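Local coordinates for acyl carrier protein (Thermotoga maritima MSB8, PDB 6LVU) that probably serves as the carrier of the growing acyl chain in fatty acid biosynthesis, taking up a phosphopantetheine arm in its active form, at residues Phe8-Ser13 / Glu51-Val56; Ser13-Lys18 / Ser67-Ile72; Glu17-Asp22 / Leu36-Leu41; Asp45-Phe50 / Val56-Ala61. All coordinates share one frame; numbering follows the deposited sequence.

Contact 1: residues Phe8-Ser13 / Glu51-Val56; sequences FSKVKS and ESEFGV. With ZN (zinc ion), chain C.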
loop_
_atom_site.group_PDB
_atom_site.type_symbol
_atom_site.label_atom_id
_atom_site.label_comp_id
_atom_site.label_asym_id
_atom_site.label_seq_id
_atom_site.Cartn_x
_atom_site.Cartn_y
_atom_site.Cartn_z
ATOM N N PHE A 8 3.059 7.789 3.467
ATOM C CA PHE A 8 2.640 7.765 2.072
ATOM C C PHE A 8 3.834 7.795 1.111
ATOM O O PHE A 8 3.821 7.123 0.073
ATOM C CB PHE A 8 1.687 8.931 1.785
ATOM C CG PHE A 8 1.451 9.143 0.333
ATOM C CD1 PHE A 8 2.051 10.191 -0.338
ATOM C CD2 PHE A 8 0.677 8.254 -0.381
ATOM C CE1 PHE A 8 1.851 10.366 -1.692
ATOM C CE2 PHE A 8 0.484 8.415 -1.734
ATOM C CZ PHE A 8 1.065 9.471 -2.388
ATOM N N SER A 9 4.865 8.577 1.424
ATOM C CA SER A 9 6.054 8.594 0.571
ATOM C C SER A 9 6.689 7.214 0.476
ATOM O O SER A 9 7.081 6.772 -0.610
ATOM C CB SER A 9 7.071 9.602 1.090
ATOM O OG SER A 9 8.256 9.508 0.314
ATOM N N LYS A 10 6.841 6.533 1.615
ATOM C CA LYS A 10 7.451 5.202 1.614
ATOM C C LYS A 10 6.534 4.164 0.977
ATOM O O LYS A 10 7.008 3.227 0.315
ATOM C CB LYS A 10 7.818 4.791 3.039
ATOM C CG LYS A 10 8.943 5.647 3.682
ATOM C CD LYS A 10 9.188 5.150 5.123
ATOM C CE LYS A 10 10.544 5.533 5.671
ATOM N NZ LYS A 10 10.474 6.749 6.517
ATOM N N VAL A 11 5.226 4.277 1.212
ATOM C CA VAL A 11 4.295 3.363 0.557
ATOM C C VAL A 11 4.396 3.527 -0.946
ATOM O O VAL A 11 4.345 2.553 -1.706
ATOM C CB VAL A 11 2.860 3.609 1.060
ATOM C CG1 VAL A 11 1.861 3.068 0.049
ATOM C CG2 VAL A 11 2.649 2.963 2.452
ATOM N N LYS A 12 4.577 4.765 -1.394
ATOM C CA LYS A 12 4.563 5.044 -2.819
ATOM C C LYS A 12 5.815 4.498 -3.491
ATOM O O LYS A 12 5.739 3.921 -4.581
ATOM C CB LYS A 12 4.419 6.553 -3.027
ATOM C CG LYS A 12 4.792 7.047 -4.405
ATOM C CD LYS A 12 4.499 8.536 -4.528
ATOM C CE LYS A 12 5.421 9.338 -3.619
ATOM N NZ LYS A 12 5.100 10.791 -3.611
ATOM N N SER A 13 6.965 4.607 -2.822
ATOM C CA SER A 13 8.199 4.073 -3.375
ATOM C C SER A 13 8.133 2.555 -3.479
ATOM O O SER A 13 8.489 1.973 -4.511
ATOM C CB SER A 13 9.379 4.509 -2.501
ATOM O OG SER A 13 9.594 5.913 -2.629
ATOM N N GLU A 51 4.577 -4.284 6.231
ATOM C CA GLU A 51 4.692 -4.757 7.610
ATOM C C GLU A 51 6.127 -4.653 8.110
ATOM O O GLU A 51 6.374 -4.167 9.219
ATOM C CB GLU A 51 4.200 -6.200 7.706
ATOM C CG GLU A 51 2.709 -6.298 7.975
ATOM C CD GLU A 51 2.168 -7.706 7.907
ATOM O OE1 GLU A 51 1.000 -7.906 8.303
ATOM O OE2 GLU A 51 2.902 -8.627 7.483
ATOM N N SER A 52 7.086 -5.076 7.287
ATOM C CA SER A 52 8.491 -5.003 7.653
ATOM C C SER A 52 9.032 -3.585 7.542
ATOM O O SER A 52 9.994 -3.239 8.228
ATOM C CB SER A 52 9.298 -5.955 6.771
ATOM O OG SER A 52 10.639 -5.530 6.641
ATOM N N GLU A 53 8.450 -2.759 6.675
ATOM C CA GLU A 53 8.929 -1.391 6.522
ATOM C C GLU A 53 8.635 -0.542 7.764
ATOM O O GLU A 53 9.493 0.217 8.227
ATOM C CB GLU A 53 8.305 -0.785 5.265
ATOM C CG GLU A 53 8.867 0.533 4.846
ATOM C CD GLU A 53 10.309 0.426 4.369
ATOM O OE1 GLU A 53 11.032 1.439 4.473
ATOM O OE2 GLU A 53 10.723 -0.662 3.891
ATOM N N PHE A 54 7.432 -0.643 8.319
ATOM C CA PHE A 54 7.020 0.239 9.399
ATOM C C PHE A 54 6.943 -0.463 10.741
ATOM O O PHE A 54 6.614 0.183 11.744
ATOM C CB PHE A 54 5.666 0.874 9.080
ATOM C CG PHE A 54 5.655 1.663 7.810
ATOM C CD1 PHE A 54 6.134 2.952 7.780
ATOM C CD2 PHE A 54 5.175 1.102 6.644
ATOM C CE1 PHE A 54 6.129 3.677 6.604
ATOM C CE2 PHE A 54 5.161 1.818 5.468
ATOM C CZ PHE A 54 5.642 3.107 5.444
ATOM N N GLY A 55 7.170 -1.770 10.781
ATOM C CA GLY A 55 7.097 -2.491 12.040
ATOM C C GLY A 55 5.695 -2.563 12.591
ATOM O O GLY A 55 5.493 -2.338 13.791
ATOM N N VAL A 56 4.712 -2.823 11.731
ATOM C CA VAL A 56 3.328 -3.036 12.125
ATOM C C VAL A 56 2.914 -4.346 11.498
ATOM O O VAL A 56 3.635 -4.911 10.684
ATOM C CB VAL A 56 2.388 -1.905 11.665
ATOM C CG1 VAL A 56 2.743 -0.583 12.349
ATOM C CG2 VAL A 56 2.455 -1.760 10.154
HETATM ZN ZN ZN C . 12.744 1.549 3.274
HETATM O O HOH W 1 14.306 0.132 4.031
#
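The phenyl ring of F54 meets K10 and V11 of the opposing helix at a slant, while one of its faces carries CG of its neighbour E53, 4.0 Å above the ring plane and displaced toward the rim. K10 touches the ring with its hydrocarbon part: CB lies 3.7 Å from F54 CZ, and CD comes equally near CE1. Its ammonium group, meanwhile, forms a salt bridge with E6. The V11 and F54 side chains cross at about a right angle, with V11 CG2 4.1 Å from F54 CE2. Helix 4-19 and helix 42-54 are thus joined within the small helical bundle of the acyl carrier fold, and the F54 side chain also touches I7 and I76. CG of F54 stands anti to its own carbonyl carbon (chi1 -58°), which swings the ring across to helix 4-19. An alanine in place of F54 would probably leave V11 and the methylenes of K10 facing a gap between the two helices. With CG anti to the backbone N (chi1 -170°), E53 lays CG over the ring, and the bend at chi2 directs the carboxylate to a zinc ion; its OE1 binds the metal at 2.1 Å, and a water sits 2.2 Å from the same zinc.

Contact 2: residues Ser13-Lys18 / Ser67-Ile72; sequences SIISEK and STVGDI. With ZN (zinc ion), chain D.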
loop_
_atom_site.group_PDB
_atom_site.type_symbol
_atom_site.label_atom_id
_atom_site.label_comp_id
_atom_site.label_asym_id
_atom_site.label_seq_id
_atom_site.Cartn_x
_atom_site.Cartn_y
_atom_site.Cartn_z
ATOM N N SER A 13 6.965 4.607 -2.822
ATOM C CA SER A 13 8.199 4.073 -3.375
ATOM C C SER A 13 8.133 2.555 -3.479
ATOM O O SER A 13 8.489 1.973 -4.511
ATOM C CB SER A 13 9.379 4.509 -2.501
ATOM O OG SER A 13 9.594 5.913 -2.629
ATOM N N ILE A 14 7.686 1.895 -2.414
ATOM C CA ILE A 14 7.598 0.441 -2.438
ATOM C C ILE A 14 6.668 -0.015 -3.554
ATOM O O ILE A 14 6.983 -0.954 -4.288
ATOM C CB ILE A 14 7.143 -0.085 -1.064
ATOM C CG1 ILE A 14 8.227 0.188 -0.011
ATOM C CG2 ILE A 14 6.802 -1.543 -1.130
ATOM C CD1 ILE A 14 7.745 -0.007 1.424
ATOM N N ILE A 15 5.509 0.643 -3.696
ATOM C CA ILE A 15 4.565 0.228 -4.735
ATOM C C ILE A 15 5.193 0.405 -6.100
ATOM O O ILE A 15 5.124 -0.488 -6.958
ATOM C CB ILE A 15 3.242 1.010 -4.615
ATOM C CG1 ILE A 15 2.423 0.508 -3.432
ATOM C CG2 ILE A 15 2.440 0.900 -5.903
ATOM C CD1 ILE A 15 1.102 1.253 -3.257
ATOM N N SER A 16 5.846 1.549 -6.312
ATOM C CA SER A 16 6.509 1.824 -7.577
ATOM C C SER A 16 7.630 0.828 -7.838
ATOM O O SER A 16 7.790 0.350 -8.969
ATOM C CB SER A 16 7.063 3.247 -7.574
ATOM O OG SER A 16 7.634 3.576 -8.825
ATOM N N GLU A 17 8.417 0.498 -6.808
ATOM C CA GLU A 17 9.513 -0.449 -7.014
ATOM C C GLU A 17 8.985 -1.826 -7.405
ATOM O O GLU A 17 9.509 -2.461 -8.325
ATOM C CB GLU A 17 10.391 -0.559 -5.755
ATOM C CG GLU A 17 11.209 0.694 -5.378
ATOM C CD GLU A 17 11.789 0.630 -3.958
ATOM O OE1 GLU A 17 12.513 1.566 -3.515
ATOM O OE2 GLU A 17 11.521 -0.371 -3.271
ATOM N N LYS A 18 7.921 -2.296 -6.743
ATOM C CA LYS A 18 7.490 -3.676 -6.928
ATOM C C LYS A 18 6.446 -3.846 -8.022
ATOM O O LYS A 18 6.473 -4.857 -8.725
ATOM C CB LYS A 18 6.982 -4.262 -5.608
ATOM C CG LYS A 18 8.140 -4.643 -4.698
ATOM C CD LYS A 18 7.756 -4.743 -3.250
ATOM C CE LYS A 18 8.975 -5.207 -2.432
ATOM N NZ LYS A 18 9.427 -4.229 -1.381
ATOM N N SER A 67 -8.536 -1.173 -0.764
ATOM C CA SER A 67 -8.834 -0.952 -2.169
ATOM C C SER A 67 -7.906 0.052 -2.828
ATOM O O SER A 67 -7.512 -0.150 -3.977
ATOM C CB SER A 67 -10.288 -0.478 -2.309
ATOM O OG SER A 67 -10.619 -0.235 -3.659
ATOM N N THR A 68 -7.495 1.098 -2.119
ATOM C CA THR A 68 -6.682 2.168 -2.681
ATOM C C THR A 68 -5.362 2.304 -1.931
ATOM O O THR A 68 -5.147 1.705 -0.871
ATOM C CB THR A 68 -7.400 3.515 -2.619
ATOM O OG1 THR A 68 -7.562 3.887 -1.248
ATOM C CG2 THR A 68 -8.741 3.442 -3.285
ATOM N N VAL A 69 -4.479 3.124 -2.502
ATOM C CA VAL A 69 -3.230 3.460 -1.831
ATOM C C VAL A 69 -3.513 4.139 -0.497
ATOM O O VAL A 69 -2.878 3.834 0.515
ATOM C CB VAL A 69 -2.363 4.349 -2.743
ATOM C CG1 VAL A 69 -1.169 4.911 -1.983
ATOM C CG2 VAL A 69 -1.910 3.570 -3.944
ATOM N N GLY A 70 -4.490 5.053 -0.479
ATOM C CA GLY A 70 -4.845 5.734 0.756
ATOM C C GLY A 70 -5.299 4.788 1.849
ATOM O O GLY A 70 -5.053 5.044 3.033
ATOM N N ASP A 71 -5.938 3.679 1.472
ATOM C CA ASP A 71 -6.348 2.675 2.455
ATOM C C ASP A 71 -5.145 2.096 3.175
ATOM O O ASP A 71 -5.174 1.898 4.398
ATOM C CB ASP A 71 -7.113 1.544 1.769
ATOM C CG ASP A 71 -8.535 1.915 1.438
ATOM O OD1 ASP A 71 -9.038 2.888 2.031
ATOM O OD2 ASP A 71 -9.150 1.222 0.590
ATOM N N ILE A 72 -4.094 1.757 2.418
ATOM C CA ILE A 72 -2.859 1.232 2.993
ATOM C C ILE A 72 -2.253 2.238 3.957
ATOM O O ILE A 72 -1.911 1.912 5.095
ATOM C CB ILE A 72 -1.855 0.867 1.885
ATOM C CG1 ILE A 72 -2.321 -0.349 1.114
ATOM C CG2 ILE A 72 -0.462 0.660 2.457
ATOM C CD1 ILE A 72 -1.852 -0.341 -0.311
HETATM ZN ZN ZN D . 12.303 0.200 -1.514
#
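I15 and V69 point their CB atoms at each other across the contact, and their side chains cross at a slant, with I15 CD1 3.9 Å from V69 CG2. The isoleucine is the longer arm. Its CG1 stands anti to the carbonyl carbon (chi1 -74°) and the chain is fully extended beyond, which carries CD1 out toward helix 69-79. V69 answers with the methyl that is likewise anti to its carbonyl carbon. One turn further along the second helix, I72 also faces I15, but more loosely, with 4.5 Å between the two CD1 atoms. Branched aliphatic residues suit this buried place, since they fill space without bringing a polar atom that would need a partner.

V69 opens helix 69-79, and its start is fixed by a capping box. T68, the N-cap, accepts at OG1 from D71 N at 3.2 Å (148°), while D71 OD2 takes T68 N from above the carboxylate plane. The same OD2 also accepts S67 N through its anti lone pair, at 2.8 Å and 161°. Two backbone donors therefore grip one oxygen and limit the carboxylate's rotation. On the outer side of helix 4-19, E17 holds a zinc ion with both oxygens, OE2 at 2.0 Å and OE1 at 2.4 Å.

F50 of helix 42-54 touches I14, I15 and I72, while V69 also packs on F8 and V11, so all three long helices meet around this pair.

Contact 3: residues Glu17-Asp22 / Leu36-Leu41; sequences EKLGVD and LGADSL. With ZN (zinc ion), chain D.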
loop_
_atom_site.group_PDB
_atom_site.type_symbol
_atom_site.label_atom_id
_atom_site.label_comp_id
_atom_site.label_asym_id
_atom_site.label_seq_id
_atom_site.Cartn_x
_atom_site.Cartn_y
_atom_site.Cartn_z
ATOM N N GLU A 17 8.417 0.498 -6.808
ATOM C CA GLU A 17 9.513 -0.449 -7.014
ATOM C C GLU A 17 8.985 -1.826 -7.405
ATOM O O GLU A 17 9.509 -2.461 -8.325
ATOM C CB GLU A 17 10.391 -0.559 -5.755
ATOM C CG GLU A 17 11.209 0.694 -5.378
ATOM C CD GLU A 17 11.789 0.630 -3.958
ATOM O OE1 GLU A 17 12.513 1.566 -3.515
ATOM O OE2 GLU A 17 11.521 -0.371 -3.271
ATOM N N LYS A 18 7.921 -2.296 -6.743
ATOM C CA LYS A 18 7.490 -3.676 -6.928
ATOM C C LYS A 18 6.446 -3.846 -8.022
ATOM O O LYS A 18 6.473 -4.857 -8.725
ATOM C CB LYS A 18 6.982 -4.262 -5.608
ATOM C CG LYS A 18 8.140 -4.643 -4.698
ATOM C CD LYS A 18 7.756 -4.743 -3.250
ATOM C CE LYS A 18 8.975 -5.207 -2.432
ATOM N NZ LYS A 18 9.427 -4.229 -1.381
ATOM N N LEU A 19 5.540 -2.891 -8.203
ATOM C CA LEU A 19 4.578 -2.990 -9.299
ATOM C C LEU A 19 5.140 -2.488 -10.624
ATOM O O LEU A 19 4.553 -2.759 -11.677
ATOM C CB LEU A 19 3.309 -2.207 -8.973
ATOM C CG LEU A 19 2.109 -2.923 -8.353
ATOM C CD1 LEU A 19 2.489 -3.791 -7.166
ATOM C CD2 LEU A 19 1.077 -1.883 -7.948
ATOM N N GLY A 20 6.238 -1.745 -10.602
ATOM C CA GLY A 20 6.850 -1.304 -11.833
ATOM C C GLY A 20 6.219 -0.074 -12.430
ATOM O O GLY A 20 6.630 0.351 -13.521
ATOM N N VAL A 21 5.254 0.519 -11.749
ATOM C CA VAL A 21 4.597 1.705 -12.247
ATOM C C VAL A 21 5.405 2.914 -11.815
ATOM O O VAL A 21 6.200 2.860 -10.876
ATOM C CB VAL A 21 3.147 1.801 -11.740
ATOM C CG1 VAL A 21 2.411 0.508 -11.995
ATOM C CG2 VAL A 21 3.147 2.144 -10.263
ATOM N N ASP A 22 5.154 4.038 -12.477
ATOM C CA ASP A 22 5.847 5.275 -12.178
ATOM C C ASP A 22 5.202 5.945 -10.976
ATOM O O ASP A 22 4.000 5.818 -10.747
ATOM C CB ASP A 22 5.806 6.191 -13.392
ATOM C CG ASP A 22 6.622 7.435 -13.206
ATOM O OD1 ASP A 22 7.600 7.600 -13.970
ATOM O OD2 ASP A 22 6.286 8.250 -12.317
ATOM N N LEU A 36 -3.514 0.853 -10.921
ATOM C CA LEU A 36 -2.088 0.568 -10.928
ATOM C C LEU A 36 -1.751 -0.813 -11.487
ATOM O O LEU A 36 -0.581 -1.198 -11.475
ATOM C CB LEU A 36 -1.516 0.719 -9.513
ATOM C CG LEU A 36 -1.603 2.095 -8.866
ATOM C CD1 LEU A 36 -1.001 2.034 -7.471
ATOM C CD2 LEU A 36 -0.869 3.121 -9.710
ATOM N N GLY A 37 -2.734 -1.577 -11.944
ATOM C CA GLY A 37 -2.425 -2.801 -12.661
ATOM C C GLY A 37 -2.018 -3.983 -11.813
ATOM O O GLY A 37 -1.514 -4.973 -12.359
ATOM N N ALA A 38 -2.193 -3.914 -10.499
ATOM C CA ALA A 38 -1.867 -5.072 -9.691
ATOM C C ALA A 38 -2.929 -6.158 -9.883
ATOM O O ALA A 38 -3.981 -5.935 -10.483
ATOM C CB ALA A 38 -1.763 -4.680 -8.221
ATOM N N ASP A 39 -2.662 -7.340 -9.330
ATOM C CA ASP A 39 -3.620 -8.436 -9.334
ATOM C C ASP A 39 -3.989 -8.745 -7.887
ATOM O O ASP A 39 -3.417 -8.188 -6.943
ATOM C CB ASP A 39 -3.066 -9.688 -10.044
ATOM C CG ASP A 39 -1.692 -10.096 -9.537
ATOM O OD1 ASP A 39 -1.573 -10.400 -8.328
ATOM O OD2 ASP A 39 -0.735 -10.158 -10.346
ATOM N N SER A 40 -4.967 -9.630 -7.708
ATOM C CA SER A 40 -5.410 -9.931 -6.351
ATOM C C SER A 40 -4.392 -10.718 -5.541
ATOM O O SER A 40 -4.653 -10.991 -4.363
ATOM C CB SER A 40 -6.730 -10.684 -6.366
ATOM O OG SER A 40 -7.298 -10.656 -5.067
ATOM N N LEU A 41 -3.258 -11.097 -6.127
ATOM C CA LEU A 41 -2.194 -11.783 -5.403
ATOM C C LEU A 41 -1.120 -10.831 -4.913
ATOM O O LEU A 41 -0.458 -11.113 -3.909
ATOM C CB LEU A 41 -1.526 -12.823 -6.303
ATOM C CG LEU A 41 -2.297 -14.073 -6.678
ATOM C CD1 LEU A 41 -3.111 -13.802 -7.923
ATOM C CD2 LEU A 41 -1.316 -15.212 -6.898
HETATM ZN ZN ZN D . 12.303 0.200 -1.514
#
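L36 begins the segment by meeting two residues at once, L19 and V21, its side chain crossing each at about a right angle. Its CB lies 4.0 Å from L19 CD2, and its CD2 lies 4.2 Å from V21 CG2. The carbonyl takes part too, L36 O being 3.5 Å from V21 CG1. With chi1 at -51°, V21 places CG1 anti to its own carbonyl carbon and CG2 between the backbone N and that carbon, so each methyl finds a different part of L36. At G37 the chain bends with positive phi (78°), an angle a residue without a side chain adopts at little cost. A38 follows; its single methyl carbon, CB, rests 4.0 Å from L19 CD2, so that this one leucine branch bridges L36 and A38.

L19 lies at the end of helix 4-19, where G20 turns the backbone away, and V21 opens the long connection that leads to helix 42-54. The contact thus pins the two ends of that connection side by side. V21 O accepts a hydrogen bond from S16 OG, and L19 also touches L46 of helix 42-54.

The chain then enters the Asp-Ser-Leu motif of acyl carrier proteins. D39 OD1 accepts L41 N through its anti lone pair, at 2.9 Å with a bent N-H angle of 136°, which closes an Asx turn just before the helix. Between them stands S40, the predicted attachment point of phosphopantetheine, which carries no cofactor in this apo structure. L41, the exposed leucine of the motif, follows it.

Contact 4: residues Asp45-Phe50 / Val56-Ala61; sequences DLVMDF and VKVDDA. With ZN (zinc ion), chain E.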
loop_
_atom_site.group_PDB
_atom_site.type_symbol
_atom_site.label_atom_id
_atom_site.label_comp_id
_atom_site.label_asym_id
_atom_site.label_seq_id
_atom_site.Cartn_x
_atom_site.Cartn_y
_atom_site.Cartn_z
ATOM N N ASP A 45 1.969 -9.746 -0.694
ATOM C CA ASP A 45 3.401 -9.443 -0.666
ATOM C C ASP A 45 3.651 -7.980 -0.353
ATOM O O ASP A 45 4.556 -7.667 0.433
ATOM C CB ASP A 45 4.074 -9.813 -1.986
ATOM C CG ASP A 45 5.589 -9.888 -1.851
ATOM O OD1 ASP A 45 6.286 -9.100 -2.520
ATOM O OD2 ASP A 45 6.088 -10.727 -1.074
ATOM N N LEU A 46 2.888 -7.071 -0.969
ATOM C CA LEU A 46 3.034 -5.658 -0.654
ATOM C C LEU A 46 2.837 -5.417 0.833
ATOM O O LEU A 46 3.643 -4.745 1.481
ATOM C CB LEU A 46 2.049 -4.825 -1.471
ATOM C CG LEU A 46 2.273 -4.750 -2.981
ATOM C CD1 LEU A 46 1.078 -4.079 -3.665
ATOM C CD2 LEU A 46 3.560 -4.018 -3.323
ATOM N N VAL A 47 1.783 -5.997 1.400
ATOM C CA VAL A 47 1.479 -5.792 2.810
ATOM C C VAL A 47 2.602 -6.307 3.698
ATOM O O VAL A 47 2.974 -5.658 4.678
ATOM C CB VAL A 47 0.124 -6.429 3.151
ATOM C CG1 VAL A 47 0.057 -6.750 4.602
ATOM C CG2 VAL A 47 -0.971 -5.451 2.800
ATOM N N MET A 48 3.156 -7.480 3.376
ATOM C CA MET A 48 4.278 -7.958 4.176
ATOM C C MET A 48 5.476 -7.027 4.055
ATOM O O MET A 48 6.236 -6.856 5.016
ATOM C CB MET A 48 4.669 -9.373 3.764
ATOM C CG MET A 48 4.235 -10.424 4.764
ATOM S SD MET A 48 4.486 -12.054 4.062
ATOM C CE MET A 48 3.327 -11.956 2.704
ATOM N N ASP A 49 5.671 -6.429 2.885
ATOM C CA ASP A 49 6.755 -5.471 2.746
ATOM C C ASP A 49 6.473 -4.215 3.564
ATOM O O ASP A 49 7.366 -3.721 4.264
ATOM C CB ASP A 49 6.973 -5.189 1.263
ATOM C CG ASP A 49 7.336 -6.458 0.502
ATOM O OD1 ASP A 49 7.933 -7.365 1.131
ATOM O OD2 ASP A 49 6.999 -6.585 -0.692
ATOM N N PHE A 50 5.218 -3.733 3.553
ATOM C CA PHE A 50 4.824 -2.637 4.442
ATOM C C PHE A 50 4.931 -3.036 5.909
ATOM O O PHE A 50 5.331 -2.224 6.752
ATOM C CB PHE A 50 3.399 -2.156 4.124
ATOM C CG PHE A 50 3.218 -1.687 2.700
ATOM C CD1 PHE A 50 4.227 -0.974 2.053
ATOM C CD2 PHE A 50 2.069 -1.980 1.997
ATOM C CE1 PHE A 50 4.078 -0.568 0.733
ATOM C CE2 PHE A 50 1.913 -1.560 0.681
ATOM C CZ PHE A 50 2.909 -0.859 0.051
ATOM N N VAL A 56 4.712 -2.823 11.731
ATOM C CA VAL A 56 3.328 -3.036 12.125
ATOM C C VAL A 56 2.914 -4.346 11.498
ATOM O O VAL A 56 3.635 -4.911 10.684
ATOM C CB VAL A 56 2.388 -1.905 11.665
ATOM C CG1 VAL A 56 2.743 -0.583 12.349
ATOM C CG2 VAL A 56 2.455 -1.760 10.154
ATOM N N LYS A 57 1.717 -4.807 11.829
ATOM C CA LYS A 57 1.184 -5.920 11.064
ATOM C C LYS A 57 -0.319 -5.784 10.933
ATOM O O LYS A 57 -0.979 -5.046 11.667
ATOM C CB LYS A 57 1.555 -7.288 11.681
ATOM C CG LYS A 57 2.868 -7.884 11.113
ATOM C CD LYS A 57 2.922 -9.422 11.144
ATOM C CE LYS A 57 1.728 -10.084 10.439
ATOM N NZ LYS A 57 1.975 -10.429 8.993
ATOM N N VAL A 58 -0.848 -6.513 9.966
ATOM C CA VAL A 58 -2.210 -6.321 9.518
ATOM C C VAL A 58 -2.919 -7.652 9.698
ATOM O O VAL A 58 -2.295 -8.715 9.775
ATOM C CB VAL A 58 -2.288 -5.872 8.049
ATOM C CG1 VAL A 58 -1.338 -4.709 7.779
ATOM C CG2 VAL A 58 -2.063 -7.050 7.135
ATOM N N ASP A 59 -4.234 -7.577 9.813
ATOM C CA ASP A 59 -5.050 -8.774 9.846
ATOM C C ASP A 59 -5.296 -9.245 8.415
ATOM O O ASP A 59 -5.364 -8.437 7.483
ATOM C CB ASP A 59 -6.367 -8.471 10.563
ATOM C CG ASP A 59 -7.121 -9.717 10.975
ATOM O OD1 ASP A 59 -6.639 -10.844 10.715
ATOM O OD2 ASP A 59 -8.205 -9.558 11.577
ATOM N N ASP A 60 -5.428 -10.564 8.241
ATOM C CA ASP A 60 -5.861 -11.064 6.939
ATOM C C ASP A 60 -7.313 -10.697 6.670
ATOM O O ASP A 60 -7.719 -10.563 5.510
ATOM C CB ASP A 60 -5.686 -12.578 6.843
ATOM C CG ASP A 60 -4.359 -13.047 7.369
ATOM O OD1 ASP A 60 -3.345 -12.909 6.647
ATOM O OD2 ASP A 60 -4.335 -13.564 8.505
ATOM N N ALA A 61 -8.109 -10.545 7.731
ATOM C CA ALA A 61 -9.492 -10.108 7.576
ATOM C C ALA A 61 -9.567 -8.691 7.024
ATOM O O ALA A 61 -10.474 -8.368 6.249
ATOM C CB ALA A 61 -10.225 -10.200 8.915
HETATM ZN ZN ZN E . 7.663 -9.166 0.057
HETATM O O HOH W 2 8.424 -8.315 -1.941
#
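V47 points its CB across at V58, and the two valines reach toward each other tip to tip. Starting at V47 CB, the side chain forks: CG2 stays 4.7 Å from V58 CG2 and makes no close contact, while CG1, anti to the backbone N (chi1 156°), leads straight to V58. There CG1 lies 4.0 Å from V58 CG1 and a nominal 3.3 Å from V58 CG2; that last value is shorter than usual packing and its exactness is doubtful. Two beta-branched residues suit the spot, since V47 offers one methyl and V58 receives it with both of its own. Further along, the segments are looser: V56 CG2 is 4.5 Å from the carbonyl oxygen F50 O.

On the outer side of helix 42-54, D45 and D49 stand one turn apart and share a zinc ion. D49 OD1 binds it at 2.1 Å and D45 OD2 more distantly at 2.5 Å, with a water 2.3 Å from the metal. Four-residue spacing brings both carboxylates to the same flank of the helix, a common way for helices to hold a metal, and the cation probably offsets the repulsion between two acids whose OD1 (D45) and OD2 (D49) lie only 3.2 Å apart.

Residues 56-59 run extended beside the helix, tied back to it where E51 forms a salt bridge with K57 and accepts a hydrogen bond from V58 N. Helix 69-79 lies next to both: Y75 touches V58, K79 touches V56, and F50 reaches I76, besides its place in the core.

From the N terminus, helix 4-19 supplies the first segment of contacts 1, 2 and 3. Contact 3 closes first, joining the end of that helix to the approach to helix 42-54, and its loop nests inside that of contact 1, which closes next, at the end of helix 42-54. Contact 4 opens after contact 3 has closed and ties helix 42-54 to the loop behind it; its segments alternate with those of contact 1, so the two cross and share V56. Contact 2 closes last, bringing in helix 69-79; it crosses contact 1, sharing S13 with it and E17 and K18 with contact 3, and encloses contact 4. The F50 side chain joins contacts 2 and 4.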